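Local atomic coordinates of fiber (Murine adenovirus 2, PDB entry 5NBH), a protein that forms the trimeric fibre of the virus, whose distal domain binds N-acetylglucosamine and probably serves in attachment to the host cell. Residues A[49-54]-A[60-65]; A[106-111]-A[117-122]. All coordinates share one frame; numbering follows the deposited sequence.

Contact 1: residues A[49-54]-A[60-65]; sequences APLSYN and ISLDYR
Ser52 and Asp63 join side chain to side chain: the Ser52 hydroxyl donates a hydrogen bond to the carboxylate, OG to OD2 of Asp63 at 2.9 Å, and meets that oxygen from above the carboxylate plane, 35° out of it. With chi1 at 58° the Ser52 OG sits between its backbone N and carbonyl carbon, which turns it toward the Asp63 carboxylate, while CG of Asp63 lies beside its own backbone N. Behind this bond stands the backbone ladder. Ser52 and Ser61 form a hydrogen-bonded antiparallel pair, Ser52 N to Ser61 O and Ser61 N to Ser52 O both 2.9 Å, and one step beyond the strand Asp63 N reaches O of Pro50, which follows a cis peptide bond, at 2.8 Å, so Asp63 is held by backbone and carboxylate alike. On the face of Leu51 and Leu62, CD1 of Leu62 touches CD2 of Leu51 at 3.9 Å; it also lies beside the ring of Pro50, 3.8 Å from CG. Strands 51-54 and 59-62 make up a short hairpin of the triple beta-spiral shaft. Leu51 packs on Leu51 of the third subunit and Leu62 on its Pro50, while Ile60 pairs in a parallel ladder with a strand of that subunit; from the second subunit Val71 packs on Pro50, and within the chain strand 46-47 brings Thr47 against Tyr53 and Ile60.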
ATOM      1  N   ALA A  49      -2.225  30.853  12.991  1.00 21.68           N
ATOM      2  CA  ALA A  49      -2.261  29.393  13.061  1.00 21.99           C
ATOM      3  C   ALA A  49      -1.827  28.802  11.719  1.00 20.35           C
ATOM      4  O   ALA A  49      -2.207  29.310  10.655  1.00 19.58           O
ATOM      5  CB  ALA A  49      -3.662  28.907  13.420  1.00 23.15           C
ATOM      6  N   PRO A  50      -1.043  27.718  11.756  1.00 18.75           N
ATOM      7  CA  PRO A  50      -0.640  26.887  12.878  1.00 18.91           C
ATOM      8  C   PRO A  50       0.534  27.384  13.698  1.00 17.87           C
ATOM      9  O   PRO A  50       0.987  26.676  14.591  1.00 18.08           O
ATOM     10  CB  PRO A  50      -0.260  25.563  12.193  1.00 19.41           C
ATOM     11  CG  PRO A  50       0.299  26.018  10.908  1.00 19.13           C
ATOM     12  CD  PRO A  50      -0.602  27.133  10.479  1.00 20.10           C
ATOM     13  N   LEU A  51       1.028  28.584  13.423  1.00 19.45           N
ATOM     14  CA  LEU A  51       2.023  29.172  14.318  1.00 20.16           C
ATOM     15  C   LEU A  51       1.291  29.848  15.493  1.00 21.70           C
ATOM     16  O   LEU A  51       0.230  30.460  15.300  1.00 21.98           O
ATOM     17  CB  LEU A  51       2.873  30.198  13.583  1.00 19.87           C
ATOM     18  CG  LEU A  51       3.617  29.696  12.331  1.00 19.58           C
ATOM     19  CD1 LEU A  51       4.265  30.890  11.651  1.00 19.81           C
ATOM     20  CD2 LEU A  51       4.643  28.628  12.710  1.00 19.07           C
ATOM     21  N   SER A  52       1.881  29.743  16.669  1.00 23.74           N
ATOM     22  CA  SER A  52       1.358  30.419  17.858  1.00 27.32           C
ATOM     23  C   SER A  52       2.461  31.102  18.670  1.00 28.41           C
ATOM     24  O   SER A  52       3.645  30.739  18.595  1.00 26.57           O
ATOM     25  CB  SER A  52       0.612  29.421  18.731  1.00 27.44           C
ATOM     26  OG  SER A  52       1.471  28.364  19.095  1.00 28.72           O
ATOM     27  N   TYR A  53       2.051  32.090  19.459  1.00 30.71           N
ATOM     28  CA  TYR A  53       2.975  32.840  20.317  1.00 34.04           C
ATOM     29  C   TYR A  53       2.477  32.859  21.768  1.00 33.99           C
ATOM     30  O   TYR A  53       1.377  33.302  22.024  1.00 35.03           O
ATOM     31  CB  TYR A  53       3.128  34.266  19.793  1.00 37.00           C
ATOM     32  CG  TYR A  53       4.125  35.088  20.590  1.00 39.75           C
ATOM     33  CD1 TYR A  53       5.481  34.793  20.551  1.00 40.97           C
ATOM     34  CD2 TYR A  53       3.702  36.147  21.398  1.00 42.43           C
ATOM     35  CE1 TYR A  53       6.402  35.534  21.283  1.00 45.84           C
ATOM     36  CE2 TYR A  53       4.612  36.895  22.137  1.00 44.48           C
ATOM     37  CZ  TYR A  53       5.959  36.586  22.073  1.00 45.62           C
ATOM     38  OH  TYR A  53       6.860  37.317  22.798  1.00 50.48           O
ATOM     39  N   ASN A  54       3.307  32.370  22.685  1.00 35.63           N
ATOM     40  CA  ASN A  54       3.044  32.369  24.125  1.00 37.38           C
ATOM     41  C   ASN A  54       3.639  33.631  24.780  1.00 39.17           C
ATOM     42  O   ASN A  54       4.851  33.829  24.758  1.00 35.00           O
ATOM     43  CB  ASN A  54       3.673  31.110  24.726  1.00 39.13           C
ATOM     44  CG  ASN A  54       3.420  30.962  26.222  1.00 42.20           C
ATOM     45  OD1 ASN A  54       2.810  31.817  26.857  1.00 40.85           O
ATOM     46  ND2 ASN A  54       3.905  29.865  26.790  1.00 45.01           N
ATOM     47  N   ILE A  60       7.670  31.536  20.207  1.00 24.43           N
ATOM     48  CA  ILE A  60       6.909  31.170  19.030  1.00 24.13           C
ATOM     49  C   ILE A  60       7.056  29.664  18.837  1.00 20.73           C
ATOM     50  O   ILE A  60       8.157  29.106  19.004  1.00 18.56           O
ATOM     51  CB  ILE A  60       7.298  31.987  17.753  1.00 26.22           C
ATOM     52  CG1 ILE A  60       6.489  31.506  16.542  1.00 25.96           C
ATOM     53  CG2 ILE A  60       8.784  31.930  17.464  1.00 27.19           C
ATOM     54  CD1 ILE A  60       6.378  32.516  15.414  1.00 28.20           C
ATOM     55  N   SER A  61       5.911  29.010  18.575  1.00 21.89           N
ATOM     56  CA  SER A  61       5.822  27.574  18.316  1.00 21.50           C
ATOM     57  C   SER A  61       5.050  27.260  17.035  1.00 20.39           C
ATOM     58  O   SER A  61       4.288  28.095  16.525  1.00 18.98           O
ATOM     59  CB  SER A  61       5.065  26.904  19.478  1.00 24.34           C
ATOM     60  OG  SER A  61       5.915  26.733  20.595  1.00 26.78           O
ATOM     61  N   LEU A  62       5.248  26.034  16.528  1.00 18.91           N
ATOM     62  CA  LEU A  62       4.353  25.438  15.497  1.00 18.66           C
ATOM     63  C   LEU A  62       3.441  24.397  16.167  1.00 18.72           C
ATOM     64  O   LEU A  62       3.929  23.471  16.811  1.00 21.19           O
ATOM     65  CB  LEU A  62       5.167  24.721  14.401  1.00 18.05           C
ATOM     66  CG  LEU A  62       4.328  23.934  13.361  1.00 18.12           C
ATOM     67  CD1 LEU A  62       3.546  24.882  12.467  1.00 18.15           C
ATOM     68  CD2 LEU A  62       5.214  23.039  12.511  1.00 18.96           C
ATOM     69  N   ASP A  63       2.139  24.580  16.054  1.00 20.03           N
ATOM     70  CA  ASP A  63       1.186  23.595  16.560  1.00 19.91           C
ATOM     71  C   ASP A  63       0.915  22.548  15.485  1.00 18.69           C
ATOM     72  O   ASP A  63       0.579  22.902  14.364  1.00 16.87           O
ATOM     73  CB  ASP A  63      -0.101  24.293  16.977  1.00 22.27           C
ATOM     74  CG  ASP A  63       0.124  25.250  18.153  1.00 25.22           C
ATOM     75  OD1 ASP A  63       0.838  24.839  19.091  1.00 30.37           O
ATOM     76  OD2 ASP A  63      -0.365  26.399  18.099  1.00 27.85           O
ATOM     77  N   TYR A  64       1.052  21.282  15.855  1.00 18.67           N
ATOM     78  CA  TYR A  64       0.806  20.171  14.905  1.00 20.23           C
ATOM     79  C   TYR A  64       0.093  19.002  15.598  1.00 20.41           C
ATOM     80  O   TYR A  64       0.126  18.878  16.837  1.00 19.43           O
ATOM     81  CB  TYR A  64       2.124  19.716  14.260  1.00 20.02           C
ATOM     82  CG  TYR A  64       3.150  19.315  15.253  1.00 20.98           C
ATOM     83  CD1 TYR A  64       3.189  18.021  15.768  1.00 20.83           C
ATOM     84  CD2 TYR A  64       4.066  20.244  15.751  1.00 22.16           C
ATOM     85  CE1 TYR A  64       4.111  17.652  16.730  1.00 23.03           C
ATOM     86  CE2 TYR A  64       4.997  19.880  16.709  1.00 23.31           C
ATOM     87  CZ  TYR A  64       5.006  18.594  17.203  1.00 23.84           C
ATOM     88  OH  TYR A  64       5.919  18.222  18.134  1.00 27.43           O
ATOM     89  N   ARG A  65      -0.496  18.120  14.780  1.00 20.66           N
ATOM     90  CA  ARG A  65      -1.214  16.933  15.272  1.00 21.50           C
ATOM     91  C   ARG A  65      -0.216  15.820  15.451  1.00 21.07           C
ATOM     92  O   ARG A  65       0.363  15.340  14.470  1.00 20.04           O
ATOM     93  CB  ARG A  65      -2.301  16.505  14.290  1.00 24.97           C
ATOM     94  CG  ARG A  65      -3.468  17.464  14.224  1.00 29.60           C
ATOM     95  CD  ARG A  65      -4.522  17.126  15.262  1.00 34.58           C
ATOM     96  NE  ARG A  65      -5.243  15.913  14.863  1.00 35.75           N
ATOM     97  CZ  ARG A  65      -6.325  15.867  14.089  1.00 39.72           C
ATOM     98  NH1 ARG A  65      -6.900  16.974  13.611  1.00 42.25           N
ATOM     99  NH2 ARG A  65      -6.855  14.685  13.799  1.00 44.61           N
TER

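Contact 2: residues A[106-111]-A[117-122]; sequences AHIQMV and VLFNID
Gln109 and Asn120 run side by side, and their amides, with planes 34° apart, are linked by a bond from Asn120 ND2 to Gln109 OE1 of 2.8 Å. The donor lies in the carbonyl plane of Gln109, whose chain bends at chi2 (86°) to bring OE1 across to the other strand. Two backbone bonds between the same residues, each 2.9 Å (Gln109 N to Asn120 O and Asn120 N to Gln109 O), complete the pair. The opposite face is apolar. Met110 lies alongside Phe119 with its CG 3.9 Å from the ring's CD2; the bend at chi3 (68°) sets CE at the ring edge, in plane, and SD also approaches that edge, 5.5 Å from the ring centroid, a Met-aromatic contact. CG2 of Ile108 crosses to CE2 of Phe119 at 3.8 Å, whereas its CG1 lies beside CG1 of Ile121, also at 3.8 Å. The hairpin belongs to the head domain, of ABCJ-GHID topology, and forms the middle of its sheet, with strand 83-96 beyond 103-113 and strand 223-231 beyond 116-125. Ile211 and Leu213 of strand 208-217 pack against the apolar face, and Thr116 and Met229 of the third subunit against Gln109 and Asn120.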
ATOM      1  N   ALA A 106      14.384  -7.973 -13.088  1.00 13.77           N
ATOM      2  CA  ALA A 106      13.361  -7.740 -12.097  1.00 13.12           C
ATOM      3  C   ALA A 106      13.248  -6.246 -11.758  1.00 12.86           C
ATOM      4  O   ALA A 106      14.253  -5.582 -11.558  1.00 13.22           O
ATOM      5  CB  ALA A 106      13.658  -8.566 -10.856  1.00 13.31           C
ATOM      6  N   HIS A 107      12.016  -5.754 -11.732  1.00 13.03           N
ATOM      7  CA  HIS A 107      11.699  -4.440 -11.159  1.00 13.90           C
ATOM      8  C   HIS A 107      11.192  -4.705  -9.763  1.00 11.79           C
ATOM      9  O   HIS A 107      10.345  -5.571  -9.570  1.00 11.16           O
ATOM     10  CB  HIS A 107      10.633  -3.723 -11.960  1.00 15.45           C
ATOM     11  CG  HIS A 107      11.027  -3.414 -13.379  1.00 19.19           C
ATOM     12  ND1 HIS A 107      11.687  -2.262 -13.740  1.00 20.73           N
ATOM     13  CD2 HIS A 107      10.795  -4.090 -14.528  1.00 21.86           C
ATOM     14  CE1 HIS A 107      11.880  -2.255 -15.043  1.00 22.07           C
ATOM     15  NE2 HIS A 107      11.358  -3.359 -15.547  1.00 23.24           N
ATOM     16  N   ILE A 108      11.734  -3.999  -8.787  1.00 11.24           N
ATOM     17  CA  ILE A 108      11.419  -4.238  -7.382  1.00 11.27           C
ATOM     18  C   ILE A 108      11.054  -2.945  -6.674  1.00 11.49           C
ATOM     19  O   ILE A 108      11.780  -1.939  -6.820  1.00 10.95           O
ATOM     20  CB  ILE A 108      12.638  -4.828  -6.664  1.00 11.24           C
ATOM     21  CG1 ILE A 108      13.055  -6.153  -7.326  1.00 12.10           C
ATOM     22  CG2 ILE A 108      12.339  -5.120  -5.215  1.00 11.68           C
ATOM     23  CD1 ILE A 108      14.481  -6.525  -7.016  1.00 12.75           C
ATOM     24  N   GLN A 109       9.967  -2.970  -5.901  1.00 11.89           N
ATOM     25  CA  GLN A 109       9.647  -1.859  -4.995  1.00 11.77           C
ATOM     26  C   GLN A 109       9.428  -2.365  -3.575  1.00 11.87           C
ATOM     27  O   GLN A 109       8.761  -3.383  -3.352  1.00 13.06           O
ATOM     28  CB  GLN A 109       8.421  -1.104  -5.454  1.00 13.23           C
ATOM     29  CG  GLN A 109       8.498  -0.591  -6.868  1.00 14.47           C
ATOM     30  CD  GLN A 109       8.057  -1.608  -7.876  1.00 15.76           C
ATOM     31  OE1 GLN A 109       7.065  -2.313  -7.673  1.00 18.21           O
ATOM     32  NE2 GLN A 109       8.782  -1.688  -8.966  1.00 14.90           N
ATOM     33  N   MET A 110       9.995  -1.670  -2.598  1.00 11.66           N
ATOM     34  CA  MET A 110       9.837  -2.010  -1.214  1.00 11.38           C
ATOM     35  C   MET A 110       9.278  -0.761  -0.533  1.00 12.05           C
ATOM     36  O   MET A 110       9.998   0.198  -0.379  1.00 11.33           O
ATOM     37  CB  MET A 110      11.171  -2.435  -0.644  1.00 12.40           C
ATOM     38  CG  MET A 110      11.822  -3.494  -1.514  1.00 13.13           C
ATOM     39  SD  MET A 110      13.394  -4.084  -0.898  1.00 14.33           S
ATOM     40  CE  MET A 110      12.887  -4.935   0.554  1.00 14.59           C
ATOM     41  N   VAL A 111       8.005  -0.810  -0.188  1.00 12.06           N
ATOM     42  CA  VAL A 111       7.249   0.360   0.310  1.00 12.43           C
ATOM     43  C   VAL A 111       7.032   0.273   1.789  1.00 12.35           C
ATOM     44  O   VAL A 111       6.350  -0.639   2.284  1.00 11.98           O
ATOM     45  CB  VAL A 111       5.890   0.542  -0.417  1.00 13.40           C
ATOM     46  CG1 VAL A 111       5.234   1.859   0.020  1.00 14.54           C
ATOM     47  CG2 VAL A 111       6.061   0.519  -1.926  1.00 14.49           C
ATOM     48  N   VAL A 117       6.302  -3.258   5.576  1.00 11.82           N
ATOM     49  CA  VAL A 117       6.917  -3.174   4.265  1.00 11.39           C
ATOM     50  C   VAL A 117       6.087  -3.979   3.264  1.00 11.17           C
ATOM     51  O   VAL A 117       5.842  -5.171   3.479  1.00 11.32           O
ATOM     52  CB  VAL A 117       8.389  -3.673   4.280  1.00 11.46           C
ATOM     53  CG1 VAL A 117       8.987  -3.537   2.901  1.00 11.60           C
ATOM     54  CG2 VAL A 117       9.196  -2.900   5.349  1.00 12.25           C
ATOM     55  N   LEU A 118       5.654  -3.330   2.188  1.00 10.63           N
ATOM     56  CA  LEU A 118       5.000  -3.990   1.054  1.00 10.62           C
ATOM     57  C   LEU A 118       6.054  -4.243  -0.003  1.00 10.69           C
ATOM     58  O   LEU A 118       6.618  -3.304  -0.560  1.00 11.06           O
ATOM     59  CB  LEU A 118       3.856  -3.104   0.499  1.00 10.80           C
ATOM     60  CG  LEU A 118       3.123  -3.561  -0.762  1.00 11.03           C
ATOM     61  CD1 LEU A 118       2.526  -4.925  -0.610  1.00 11.98           C
ATOM     62  CD2 LEU A 118       2.045  -2.542  -1.137  1.00 11.68           C
ATOM     63  N   PHE A 119       6.354  -5.515  -0.269  1.00  9.98           N
ATOM     64  CA  PHE A 119       7.359  -5.902  -1.248  1.00 10.59           C
ATOM     65  C   PHE A 119       6.650  -6.277  -2.538  1.00 10.95           C
ATOM     66  O   PHE A 119       5.708  -7.047  -2.491  1.00 11.15           O
ATOM     67  CB  PHE A 119       8.155  -7.105  -0.699  1.00 11.01           C
ATOM     68  CG  PHE A 119       9.174  -7.664  -1.649  1.00 11.10           C
ATOM     69  CD1 PHE A 119       8.818  -8.609  -2.618  1.00 12.19           C
ATOM     70  CD2 PHE A 119      10.471  -7.197  -1.627  1.00 12.08           C
ATOM     71  CE1 PHE A 119       9.743  -9.090  -3.528  1.00 11.64           C
ATOM     72  CE2 PHE A 119      11.402  -7.693  -2.522  1.00 11.19           C
ATOM     73  CZ  PHE A 119      11.037  -8.634  -3.466  1.00 11.20           C
ATOM     74  N   ASN A 120       7.068  -5.699  -3.649  1.00 10.54           N
ATOM     75  CA  ASN A 120       6.530  -6.012  -4.960  1.00 11.42           C
ATOM     76  C   ASN A 120       7.659  -6.292  -5.903  1.00 11.57           C
ATOM     77  O   ASN A 120       8.627  -5.560  -5.936  1.00 12.63           O
ATOM     78  CB  ASN A 120       5.737  -4.841  -5.527  1.00 12.29           C
ATOM     79  CG  ASN A 120       5.040  -5.197  -6.817  1.00 13.25           C
ATOM     80  OD1 ASN A 120       4.095  -5.993  -6.822  1.00 14.02           O
ATOM     81  ND2 ASN A 120       5.486  -4.586  -7.929  1.00 14.44           N
ATOM     82  N   ILE A 121       7.528  -7.350  -6.688  1.00 11.34           N
ATOM     83  CA  ILE A 121       8.504  -7.681  -7.700  1.00 11.62           C
ATOM     84  C   ILE A 121       7.811  -8.075  -9.001  1.00 11.71           C
ATOM     85  O   ILE A 121       6.776  -8.722  -8.997  1.00 11.00           O
ATOM     86  CB  ILE A 121       9.478  -8.798  -7.224  1.00 11.76           C
ATOM     87  CG1 ILE A 121      10.649  -8.936  -8.189  1.00 12.00           C
ATOM     88  CG2 ILE A 121       8.750 -10.115  -6.990  1.00 12.12           C
ATOM     89  CD1 ILE A 121      11.796  -9.763  -7.600  1.00 12.42           C
ATOM     90  N   ASP A 122       8.417  -7.664 -10.097  1.00 12.98           N
ATOM     91  CA  ASP A 122       7.957  -8.003 -11.440  1.00 14.62           C
ATOM     92  C   ASP A 122       9.120  -8.708 -12.093  1.00 13.48           C
ATOM     93  O   ASP A 122      10.136  -8.079 -12.333  1.00 13.59           O
ATOM     94  CB  ASP A 122       7.641  -6.711 -12.167  1.00 17.83           C
ATOM     95  CG  ASP A 122       6.765  -6.932 -13.332  1.00 22.96           C
ATOM     96  OD1 ASP A 122       5.565  -6.653 -13.206  1.00 31.54           O
ATOM     97  OD2 ASP A 122       7.261  -7.446 -14.339  1.00 29.58           O
TER

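How the contacts relate
Contacts 1 and 2 are both antiparallel hairpins, following one another along the chain but set in different parts of the fibre: residues 49-54 and 60-65 belong to the slender shaft, residues 106-111 and 117-122 to the globular head. Their centres are 39 Å apart and their nearest atoms about 20 Å, so they do not touch. Both nevertheless meet the third subunit. Contact 1 lies away from the N-acetylglucosamine site, while contact 2 is closer without forming it: the Ile121 side chain is about 11 Å from that of Gln133, and the side chain of Ala106 about 12 Å from that of Asn97. Gln133 and Asn97 bind the sugar in a complex of this protein, though none is bound to this chain here.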